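Local coordinates for interferon-inducible and double-stranded-dependent eIF-2kinase (Carassius auratus, PDB 4KMF), which binds left-handed Z-DNA through this N-terminal Zalpha domain, and as a PKR-like kinase probably phosphorylates the translation initiation factor eIF2alpha, at residues 9-13 / 25-29; 18-22 / 56-60. All blocks are in the same frame, centred on the assembly; numbering follows the deposited sequence.

In the fold
From the N terminus, helix 2-17 supplies the first half of contact 1, and the chain then turns through Gly18 into the short strand 20-21, the first half of contact 2. Helix 22-29 follows at once and folds back on helix 2-17, so contact 1 closes a loop of 11 residues. The chain next runs through helix 33-45 and strand 49-51 before strand 58-61 pairs with 20-21, closing the much longer loop of contact 2. The two closures therefore cross rather than nest. Contact 1 ties two helices of this winged helix-turn-helix domain together, contact 2 ties the edge strand into its antiparallel sheet, and Ser20, packing against both Phe13 and Ile25, links the two.

Contact 1: residues 9-13 / 25-29; sequences KIIDF and IAKEI
Build both segments as regular alpha-helix, with Phe13 N hydrogen-bonded to Lys9 O and Ile29 N to Ile25 O, both at 2.9 Å. Set the axes 10.6 Å apart at closest approach, with an angle of 115° between their N-to-C directions; Ile10 and Ile29 are the nearest CA pair, at 7.1 Å. The main bump is Phe13: with chi1 t, its ring fills a hollow lined by Ile25, Glu28 and Ile29. Phe13 CE1 lies 3.8 Å from Ile25 CG1, and Phe13 CE2 lies 3.3 Å from Glu28 CG, before the carboxylate leads away. This is the first two helices of a winged helix-turn-helix domain coming together, with helix 33-45 packing Val36 against Ile25 and Leu40 against Ile10. In return Ile29, chi1 and chi2 both m, sets CD1 over the notch between Lys9 and Phe13, 3.8 Å from Lys9 O and 3.9 Å from Phe13 CB. Ile10 CG1 sits 4.2 Å from both Ile25 CG2 and Ile29 CG1.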
loop_
_atom_site.group_PDB
_atom_site.type_symbol
_atom_site.label_atom_id
_atom_site.label_comp_id
_atom_site.label_asym_id
_atom_site.label_seq_id
_atom_site.Cartn_x
_atom_site.Cartn_y
_atom_site.Cartn_z
ATOM N N LYS A 9 -3.742 15.307 -17.805
ATOM C CA LYS A 9 -2.570 16.045 -17.358
ATOM C C LYS A 9 -1.326 15.163 -17.250
ATOM O O LYS A 9 -0.238 15.586 -17.619
ATOM C CB LYS A 9 -2.861 16.742 -16.037
ATOM C CG LYS A 9 -3.891 17.845 -16.183
ATOM C CD LYS A 9 -3.965 18.733 -14.949
ATOM C CE LYS A 9 -5.011 19.803 -15.177
ATOM N NZ LYS A 9 -4.749 21.158 -14.553
ATOM N N ILE A 10 -1.492 13.933 -16.758
ATOM C CA ILE A 10 -0.402 12.954 -16.672
ATOM C C ILE A 10 0.091 12.579 -18.076
ATOM O O ILE A 10 1.293 12.525 -18.329
ATOM C CB ILE A 10 -0.849 11.712 -15.843
ATOM C CG1 ILE A 10 -1.015 12.115 -14.370
ATOM C CG2 ILE A 10 0.133 10.531 -15.960
ATOM C CD1 ILE A 10 -1.911 11.175 -13.511
ATOM N N ILE A 11 -0.838 12.316 -18.987
ATOM C CA ILE A 11 -0.461 12.044 -20.386
ATOM C C ILE A 11 0.310 13.216 -21.016
ATOM O O ILE A 11 1.335 13.005 -21.683
ATOM C CB ILE A 11 -1.698 11.656 -21.261
ATOM C CG1 ILE A 11 -2.337 10.363 -20.733
ATOM C CG2 ILE A 11 -1.346 11.537 -22.753
ATOM C CD1 ILE A 11 -1.445 9.125 -20.782
ATOM N N ASP A 12 -0.166 14.439 -20.785
ATOM C CA ASP A 12 0.511 15.631 -21.312
ATOM C C ASP A 12 1.924 15.738 -20.745
ATOM O O ASP A 12 2.879 16.072 -21.473
ATOM C CB ASP A 12 -0.285 16.905 -20.973
ATOM C CG ASP A 12 -1.618 16.996 -21.713
ATOM O OD1 ASP A 12 -1.850 16.278 -22.717
ATOM O OD2 ASP A 12 -2.452 17.831 -21.291
ATOM N N PHE A 13 2.054 15.463 -19.444
ATOM C CA PHE A 13 3.351 15.445 -18.804
ATOM C C PHE A 13 4.321 14.457 -19.482
ATOM O O PHE A 13 5.507 14.790 -19.742
ATOM C CB PHE A 13 3.235 15.157 -17.304
ATOM C CG PHE A 13 4.563 15.174 -16.620
ATOM C CD1 PHE A 13 5.295 13.988 -16.432
ATOM C CD2 PHE A 13 5.144 16.392 -16.236
ATOM C CE1 PHE A 13 6.580 14.030 -15.867
ATOM C CE2 PHE A 13 6.406 16.417 -15.633
ATOM C CZ PHE A 13 7.114 15.245 -15.445
ATOM N N ILE A 25 6.540 12.507 -11.821
ATOM C CA ILE A 25 5.243 12.895 -12.314
ATOM C C ILE A 25 4.464 13.489 -11.155
ATOM O O ILE A 25 3.835 14.547 -11.291
ATOM C CB ILE A 25 4.482 11.655 -12.857
ATOM C CG1 ILE A 25 5.253 10.994 -14.013
ATOM C CG2 ILE A 25 3.057 12.049 -13.273
ATOM C CD1 ILE A 25 4.702 9.620 -14.430
ATOM N N ALA A 26 4.490 12.829 -10.001
ATOM C CA ALA A 26 3.786 13.368 -8.819
ATOM C C ALA A 26 4.211 14.772 -8.428
ATOM O O ALA A 26 3.357 15.612 -8.141
ATOM C CB ALA A 26 3.918 12.429 -7.649
ATOM N N LYS A 27 5.509 15.041 -8.433
ATOM C CA LYS A 27 6.002 16.361 -8.061
ATOM C C LYS A 27 5.493 17.452 -9.014
ATOM O O LYS A 27 5.134 18.543 -8.563
ATOM C CB LYS A 27 7.535 16.359 -8.025
ATOM N N GLU A 28 5.449 17.159 -10.315
ATOM C CA GLU A 28 4.965 18.147 -11.306
ATOM C C GLU A 28 3.439 18.328 -11.375
ATOM O O GLU A 28 2.935 19.450 -11.471
ATOM C CB GLU A 28 5.567 17.894 -12.672
ATOM C CG GLU A 28 5.046 18.864 -13.811
ATOM C CD GLU A 28 5.234 20.399 -13.590
ATOM O OE1 GLU A 28 5.893 20.868 -12.606
ATOM O OE2 GLU A 28 4.693 21.142 -14.454
ATOM N N ILE A 29 2.691 17.247 -11.321
ATOM C CA ILE A 29 1.232 17.361 -11.316
ATOM C C ILE A 29 0.771 17.870 -9.934
ATOM O O ILE A 29 -0.326 18.438 -9.795
ATOM C CB ILE A 29 0.548 15.988 -11.715
ATOM C CG1 ILE A 29 1.126 15.446 -13.030
ATOM C CG2 ILE A 29 -0.944 16.132 -11.856
ATOM C CD1 ILE A 29 1.249 16.477 -14.196
#

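Contact 2: residues 18-22 / 56-60; sequences GKSIA and PPVWD. With nucleotides of chain B.
Ile21, Lys19 and Val58 give up the most surface here, and all three flank the one well-made pair, Ser20 with Trp59. Gly18 leaves helix 2-17 with phi 81°, where a CB would jam against the carbonyl O of the preceding residue, and the chain then extends through Ser20. Ser20 and Trp59 form an antiparallel hydrogen-bonded pair, CA to CA 5.3 Å: Ser20 N donates to Trp59 O at 2.9 Å, and Trp59 N to Ser20 O at 2.8 Å. Ser20 OG donates a hydrogen bond to Gly18 O, 2.8 Å away.

Ile21, chi1 p, lies beside Val58 with their CA atoms 4.6 Å apart. Ile21 CG2 is 3.8 Å from Val58 CG2 and 4.1 Å from Pro56 CG. Lys19, also chi1 p, sets CB 3.6 Å from Val58 CG1 while its amine leads away, so Val58, chi1 t, is flanked by both side chains. The Trp59 indole projects from the other face of the sheet, toward helix 33-45, where it meets the Tyr41 ring edge-to-face.

Ile21 is the N-cap of helix 22-29, and the strands part there: a water accepts from Ala22 N (2.9 Å) and donates to Pro57 O (2.7 Å). Pro56, after a cis peptide, and Pro57 carry the wing of this winged helix-turn-helix domain to the DNA: Pro56 N lies 3.1 Å from OP1, and Pro57 CG 3.5 Å from O3', of DG3 of chain B. Since neither imide nitrogen has a hydrogen to donate, the prolines meet the Z-DNA backbone by van der Waals packing, while the two Ser20-Trp59 bonds anchor the wing's return strand.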
loop_
_atom_site.group_PDB
_atom_site.type_symbol
_atom_site.label_atom_id
_atom_site.label_comp_id
_atom_site.label_asym_id
_atom_site.label_seq_id
_atom_site.Cartn_x
_atom_site.Cartn_y
_atom_site.Cartn_z
ATOM N N GLY A 18 8.860 12.918 -21.651
ATOM C CA GLY A 18 9.405 11.615 -21.919
ATOM C C GLY A 18 9.266 10.709 -20.720
ATOM O O GLY A 18 8.617 11.053 -19.728
ATOM N N LYS A 19 9.876 9.540 -20.814
ATOM C CA LYS A 19 9.632 8.489 -19.837
ATOM C C LYS A 19 10.049 8.915 -18.428
ATOM O O LYS A 19 11.063 9.571 -18.243
ATOM C CB LYS A 19 10.268 7.179 -20.299
ATOM C CG LYS A 19 11.777 7.154 -20.292
ATOM C CD LYS A 19 12.301 5.940 -21.086
ATOM C CE LYS A 19 13.736 6.160 -21.515
ATOM N NZ LYS A 19 14.550 6.571 -20.340
ATOM N N SER A 20 9.219 8.607 -17.436
ATOM C CA SER A 20 9.358 9.196 -16.107
ATOM C C SER A 20 8.953 8.196 -15.036
ATOM O O SER A 20 8.097 7.360 -15.280
ATOM C CB SER A 20 8.484 10.457 -15.983
ATOM O OG SER A 20 8.850 11.442 -16.964
ATOM N N ILE A 21 9.573 8.269 -13.863
ATOM C CA ILE A 21 9.096 7.477 -12.732
ATOM C C ILE A 21 7.947 8.222 -12.043
ATOM O O ILE A 21 7.792 9.435 -12.230
ATOM C CB ILE A 21 10.243 7.109 -11.751
ATOM C CG1 ILE A 21 10.808 8.370 -11.075
ATOM C CG2 ILE A 21 11.327 6.358 -12.518
ATOM C CD1 ILE A 21 11.611 8.095 -9.775
ATOM N N ALA A 22 7.128 7.505 -11.268
ATOM C CA ALA A 22 5.969 8.096 -10.604
ATOM C C ALA A 22 6.321 9.295 -9.729
ATOM O O ALA A 22 5.575 10.256 -9.683
ATOM C CB ALA A 22 5.234 7.053 -9.759
ATOM N N PRO A 56 12.498 1.624 -9.364
ATOM C CA PRO A 56 11.107 2.008 -9.618
ATOM C C PRO A 56 10.694 1.879 -11.097
ATOM O O PRO A 56 11.533 2.030 -11.980
ATOM C CB PRO A 56 11.072 3.492 -9.201
ATOM C CG PRO A 56 12.460 3.969 -9.413
ATOM C CD PRO A 56 13.349 2.800 -9.088
ATOM N N PRO A 57 9.414 1.585 -11.360
ATOM C CA PRO A 57 8.959 1.499 -12.759
ATOM C C PRO A 57 9.066 2.825 -13.474
ATOM O O PRO A 57 8.805 3.886 -12.878
ATOM C CB PRO A 57 7.483 1.092 -12.648
ATOM C CG PRO A 57 7.258 0.709 -11.172
ATOM C CD PRO A 57 8.334 1.361 -10.377
ATOM N N VAL A 58 9.460 2.751 -14.742
ATOM C CA VAL A 58 9.541 3.914 -15.628
ATOM C C VAL A 58 8.319 3.866 -16.545
ATOM O O VAL A 58 7.980 2.800 -17.107
ATOM C CB VAL A 58 10.865 3.905 -16.414
ATOM C CG1 VAL A 58 10.884 5.002 -17.469
ATOM C CG2 VAL A 58 12.033 4.036 -15.454
ATOM N N TRP A 59 7.618 4.991 -16.658
ATOM C CA TRP A 59 6.333 5.019 -17.366
ATOM C C TRP A 59 6.504 5.794 -18.640
ATOM O O TRP A 59 7.247 6.795 -18.663
ATOM C CB TRP A 59 5.286 5.710 -16.515
ATOM C CG TRP A 59 4.940 4.910 -15.294
ATOM C CD1 TRP A 59 5.527 4.995 -14.048
ATOM C CD2 TRP A 59 3.927 3.908 -15.204
ATOM N NE1 TRP A 59 4.943 4.078 -13.194
ATOM C CE2 TRP A 59 3.957 3.407 -13.875
ATOM C CE3 TRP A 59 2.986 3.368 -16.132
ATOM C CZ2 TRP A 59 3.062 2.397 -13.431
ATOM C CZ3 TRP A 59 2.098 2.381 -15.695
ATOM C CH2 TRP A 59 2.142 1.909 -14.345
ATOM N N ASP A 60 5.847 5.341 -19.701
ATOM C CA ASP A 60 5.843 6.125 -20.937
ATOM C C ASP A 60 4.569 5.882 -21.726
ATOM O O ASP A 60 3.765 5.015 -21.381
ATOM C CB ASP A 60 7.060 5.757 -21.784
ATOM C CG ASP A 60 7.431 6.843 -22.743
ATOM O OD1 ASP A 60 8.411 6.625 -23.456
ATOM O OD2 ASP A 60 6.772 7.922 -22.762
ATOM P P DG B 3 10.733 1.066 -5.955
ATOM O OP1 DG B 3 12.160 1.013 -6.316
ATOM O OP2 DG B 3 10.070 2.398 -5.991
ATOM O "O5'" DG B 3 9.904 0.026 -6.866
ATOM C "C5'" DG B 3 8.516 -0.102 -6.653
ATOM C "C4'" DG B 3 7.913 -1.228 -7.477
ATOM O "O4'" DG B 3 8.392 -2.501 -6.984
ATOM C "C3'" DG B 3 6.413 -1.284 -7.247
ATOM O "O3'" DG B 3 5.761 -0.500 -8.264
ATOM C "C2'" DG B 3 6.033 -2.757 -7.352
ATOM C "C1'" DG B 3 7.339 -3.486 -7.068
ATOM N N9 DG B 3 7.422 -4.184 -5.811
ATOM C C8 DG B 3 7.799 -5.489 -5.625
ATOM N N7 DG B 3 7.845 -5.811 -4.346
ATOM C C5 DG B 3 7.490 -4.652 -3.660
ATOM C C6 DG B 3 7.393 -4.388 -2.263
ATOM O O6 DG B 3 7.569 -5.175 -1.300
ATOM N N1 DG B 3 7.000 -3.073 -2.008
ATOM C C2 DG B 3 6.767 -2.106 -2.957
ATOM N N2 DG B 3 6.377 -0.891 -2.518
ATOM N N3 DG B 3 6.878 -2.340 -4.271
ATOM C C4 DG B 3 7.237 -3.629 -4.559
HETATM O O HOH W 1 10.916 9.049 -23.475
HETATM O O HOH W 2 7.520 4.720 -10.708
#